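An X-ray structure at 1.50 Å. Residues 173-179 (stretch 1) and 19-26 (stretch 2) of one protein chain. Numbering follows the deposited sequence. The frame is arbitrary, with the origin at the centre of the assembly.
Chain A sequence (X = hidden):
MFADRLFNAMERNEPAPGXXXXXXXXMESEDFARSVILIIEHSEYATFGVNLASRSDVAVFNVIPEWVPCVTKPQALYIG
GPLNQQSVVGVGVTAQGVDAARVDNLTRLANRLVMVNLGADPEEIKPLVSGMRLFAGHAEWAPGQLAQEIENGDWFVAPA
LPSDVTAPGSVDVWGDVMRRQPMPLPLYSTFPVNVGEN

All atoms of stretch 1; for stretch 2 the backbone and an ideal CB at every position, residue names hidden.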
# COMPACT_ATOMS: atom_id res chain seq x y z
N VAL A 173 -8.97 1.33 -6.53
CA VAL A 173 -7.52 1.23 -6.46
C VAL A 173 -7.03 -0.06 -7.13
O VAL A 173 -6.07 -0.05 -7.91
CB VAL A 173 -7.00 1.32 -5.02
CG1 VAL A 173 -5.50 1.06 -4.98
CG2 VAL A 173 -7.31 2.69 -4.43
N TRP A 174 -7.73 -1.15 -6.84
CA TRP A 174 -7.41 -2.45 -7.43
C TRP A 174 -7.52 -2.41 -8.96
O TRP A 174 -6.60 -2.82 -9.66
CB TRP A 174 -8.31 -3.53 -6.83
CG TRP A 174 -8.01 -4.92 -7.30
CD1 TRP A 174 -7.15 -5.81 -6.73
CD2 TRP A 174 -8.60 -5.59 -8.41
NE1 TRP A 174 -7.15 -6.99 -7.43
CE2 TRP A 174 -8.03 -6.88 -8.47
CE3 TRP A 174 -9.56 -5.23 -9.37
CZ2 TRP A 174 -8.38 -7.81 -9.46
CZ3 TRP A 174 -9.90 -6.15 -10.35
CH2 TRP A 174 -9.32 -7.43 -10.38
N GLY A 175 -8.62 -1.87 -9.46
CA GLY A 175 -8.80 -1.70 -10.90
C GLY A 175 -7.71 -0.86 -11.56
O GLY A 175 -7.20 -1.22 -12.62
N ASP A 176 -7.36 0.26 -10.93
CA ASP A 176 -6.35 1.15 -11.49
C ASP A 176 -4.99 0.46 -11.55
O ASP A 176 -4.26 0.58 -12.53
CB ASP A 176 -6.24 2.44 -10.67
CG ASP A 176 -7.45 3.34 -10.80
OD1 ASP A 176 -8.41 3.00 -11.53
OD2 ASP A 176 -7.44 4.42 -10.17
N VAL A 177 -4.64 -0.29 -10.51
CA VAL A 177 -3.34 -0.98 -10.51
C VAL A 177 -3.33 -2.08 -11.58
O VAL A 177 -2.34 -2.23 -12.29
CB VAL A 177 -2.98 -1.58 -9.13
CG1 VAL A 177 -1.67 -2.35 -9.22
CG2 VAL A 177 -2.88 -0.46 -8.09
N MSE A 178 -4.44 -2.81 -11.73
CA MSE A 178 -4.53 -3.85 -12.75
C MSE A 178 -4.34 -3.28 -14.16
O MSE A 178 -3.71 -3.90 -15.01
CB MSE A 178 -5.89 -4.58 -12.65
CG MSE A 178 -6.02 -5.50 -11.44
SE MSE A 178 -4.94 -7.13 -11.60
CE MSE A 178 -6.08 -8.10 -12.85
N ARG A 179 -4.87 -2.09 -14.39
CA ARG A 179 -4.72 -1.43 -15.70
C ARG A 179 -3.28 -1.04 -16.08
O ARG A 179 -3.00 -0.85 -17.28
CB ARG A 179 -5.62 -0.21 -15.78
CG ARG A 179 -7.03 -0.55 -16.19
CD ARG A 179 -7.88 0.71 -16.27
NE ARG A 179 -8.35 1.15 -14.95
CZ ARG A 179 -9.37 0.59 -14.30
NH1 ARG A 179 -9.74 1.08 -13.12
NH2 ARG A 179 -10.01 -0.44 -14.81
N UNK A 19 6.71 -2.35 -3.27
CA UNK A 19 5.88 -3.15 -4.17
C UNK A 19 4.50 -3.28 -3.59
O UNK A 19 4.34 -3.23 -2.38
CB UNK A 19 6.49 -4.53 -4.41
N UNK A 20 3.51 -3.46 -4.46
CA UNK A 20 2.17 -3.85 -4.04
C UNK A 20 1.88 -5.30 -4.43
O UNK A 20 2.37 -5.79 -5.44
CB UNK A 20 1.13 -2.92 -4.65
N UNK A 21 1.12 -5.96 -3.57
CA UNK A 21 0.58 -7.28 -3.80
C UNK A 21 -0.85 -7.08 -4.26
O UNK A 21 -1.68 -6.60 -3.50
CB UNK A 21 0.66 -8.16 -2.55
N UNK A 22 -1.12 -7.45 -5.51
CA UNK A 22 -2.44 -7.24 -6.09
C UNK A 22 -3.22 -8.54 -5.98
O UNK A 22 -2.79 -9.56 -6.50
CB UNK A 22 -2.34 -6.78 -7.54
N UNK A 23 -4.36 -8.50 -5.28
CA UNK A 23 -5.16 -9.71 -5.06
C UNK A 23 -5.64 -10.33 -6.39
O UNK A 23 -6.11 -9.62 -7.29
CB UNK A 23 -6.36 -9.38 -4.17
N UNK A 24 -5.53 -11.64 -6.51
CA UNK A 24 -6.13 -12.36 -7.63
C UNK A 24 -7.63 -12.07 -7.66
O UNK A 24 -8.26 -11.98 -6.61
CB UNK A 24 -5.87 -13.86 -7.52
N UNK A 25 -8.20 -11.92 -8.87
CA UNK A 25 -9.65 -11.73 -8.99
C UNK A 25 -10.48 -12.73 -8.19
O UNK A 25 -11.53 -12.36 -7.64
CB UNK A 25 -10.05 -11.82 -10.46
N UNK A 26 -10.01 -13.97 -8.10
CA UNK A 26 -10.73 -15.04 -7.43
C UNK A 26 -10.68 -15.01 -5.90
O UNK A 26 -11.39 -15.78 -5.26
CB UNK A 26 -10.18 -16.38 -7.92

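Stretch 1 is helical, with backbone bonds from Val177 N to Val173 O and from Met178 N to Trp174 O, both 3.0 Å. Its axis crosses the strand at 19-23 at 106°, with a closest approach of 9.3 Å.

Position 19 has extended backbone angles (-86/153), and its ideal CB has no stretch 1 atom within 5.5 Å. Stretch 1 sets no requirement here; the residue is Met19, a selenomethionine that makes no contact with the helix.

At position 20 CA-to-CB points toward the helix, and the ideal CB lies 5.4 Å from Val177 CG1. That gap favours an apolar side chain with at least one carbon beyond CB; valine, isoleucine or leucine would all be reasonable. The residue is Val20, whose CG2 comes to 4.3 Å from Val177 CG1, a loose contact.

Position 21 is out of reach, as alternation along a strand predicts, so the helix does not discriminate. It is Leu21.

Position 22 is the most constrained. Its CA is 7.0 Å from the CA of Trp174, and its ideal CB is 4.8 Å from each of Val177 CG1, Trp174 NE1 and Met178 SE. A compact apolar group fits between these three, and a beta-branched one, suited also to the strand angles (-98/120), can send two methyls to different neighbours. Valine or isoleucine is expected, and Val22 is found, with chi1 t. Its CG2 packs 3.6 Å from Val177 CG1, while its CG1 lies 3.8 Å from Trp174 CD1 and 3.7 Å from Met178 SE.

At position 23 the visible backbone carries the main interaction: the indole donates a hydrogen bond from Trp174 NE1 to the carbonyl O of 23 (2.8 Å, N-H...O angle 155°), with that O near the ring plane. Since the acceptor is backbone, identity is not dictated by it. The ideal CB points sideways, 4.1 Å from Trp174 NE1, so a small residue such as alanine or serine suits. Ala23 is present, its methyl beside the indole nitrogen.

Position 24 directs CA-to-CB away and leaves the choice open; it is Ala24, without contact.

Position 25 lies in the loop after the strand, with phi/psi of -48/-36, and its ideal CB lies 4.4 Å from Trp174 CH2. A modest apolar group would fit, and this phi admits proline. Pro25 sets CG 4.0 Å from Trp174 CZ2, at the indole edge.

Position 26 is beyond reach of stretch 1, which gives no basis for choosing; it is Ser26.

Stretch 2 (19-26) MVLVAAPS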
# COMPACT_ATOMS: atom_id res chain seq x y z
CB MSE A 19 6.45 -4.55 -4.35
CG MSE A 19 7.80 -4.58 -5.02
SE MSE A 19 7.76 -4.07 -6.91
CE MSE A 19 6.83 -5.59 -7.65
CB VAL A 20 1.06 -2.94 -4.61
CG1 VAL A 20 1.08 -1.60 -3.88
CG2 VAL A 20 1.22 -2.74 -6.10
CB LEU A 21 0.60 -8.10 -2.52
CG LEU A 21 1.97 -8.29 -1.86
CD1 LEU A 21 1.85 -8.91 -0.46
CD2 LEU A 21 2.86 -9.12 -2.77
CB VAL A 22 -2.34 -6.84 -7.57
CG1 VAL A 22 -3.72 -6.55 -8.14
CG2 VAL A 22 -1.40 -5.63 -7.73
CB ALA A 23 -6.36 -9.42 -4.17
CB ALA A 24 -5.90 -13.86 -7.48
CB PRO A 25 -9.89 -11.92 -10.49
CG PRO A 25 -8.64 -11.45 -11.12
CD PRO A 25 -7.53 -11.84 -10.18
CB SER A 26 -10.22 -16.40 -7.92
OG SER A 26 -8.83 -16.53 -7.68
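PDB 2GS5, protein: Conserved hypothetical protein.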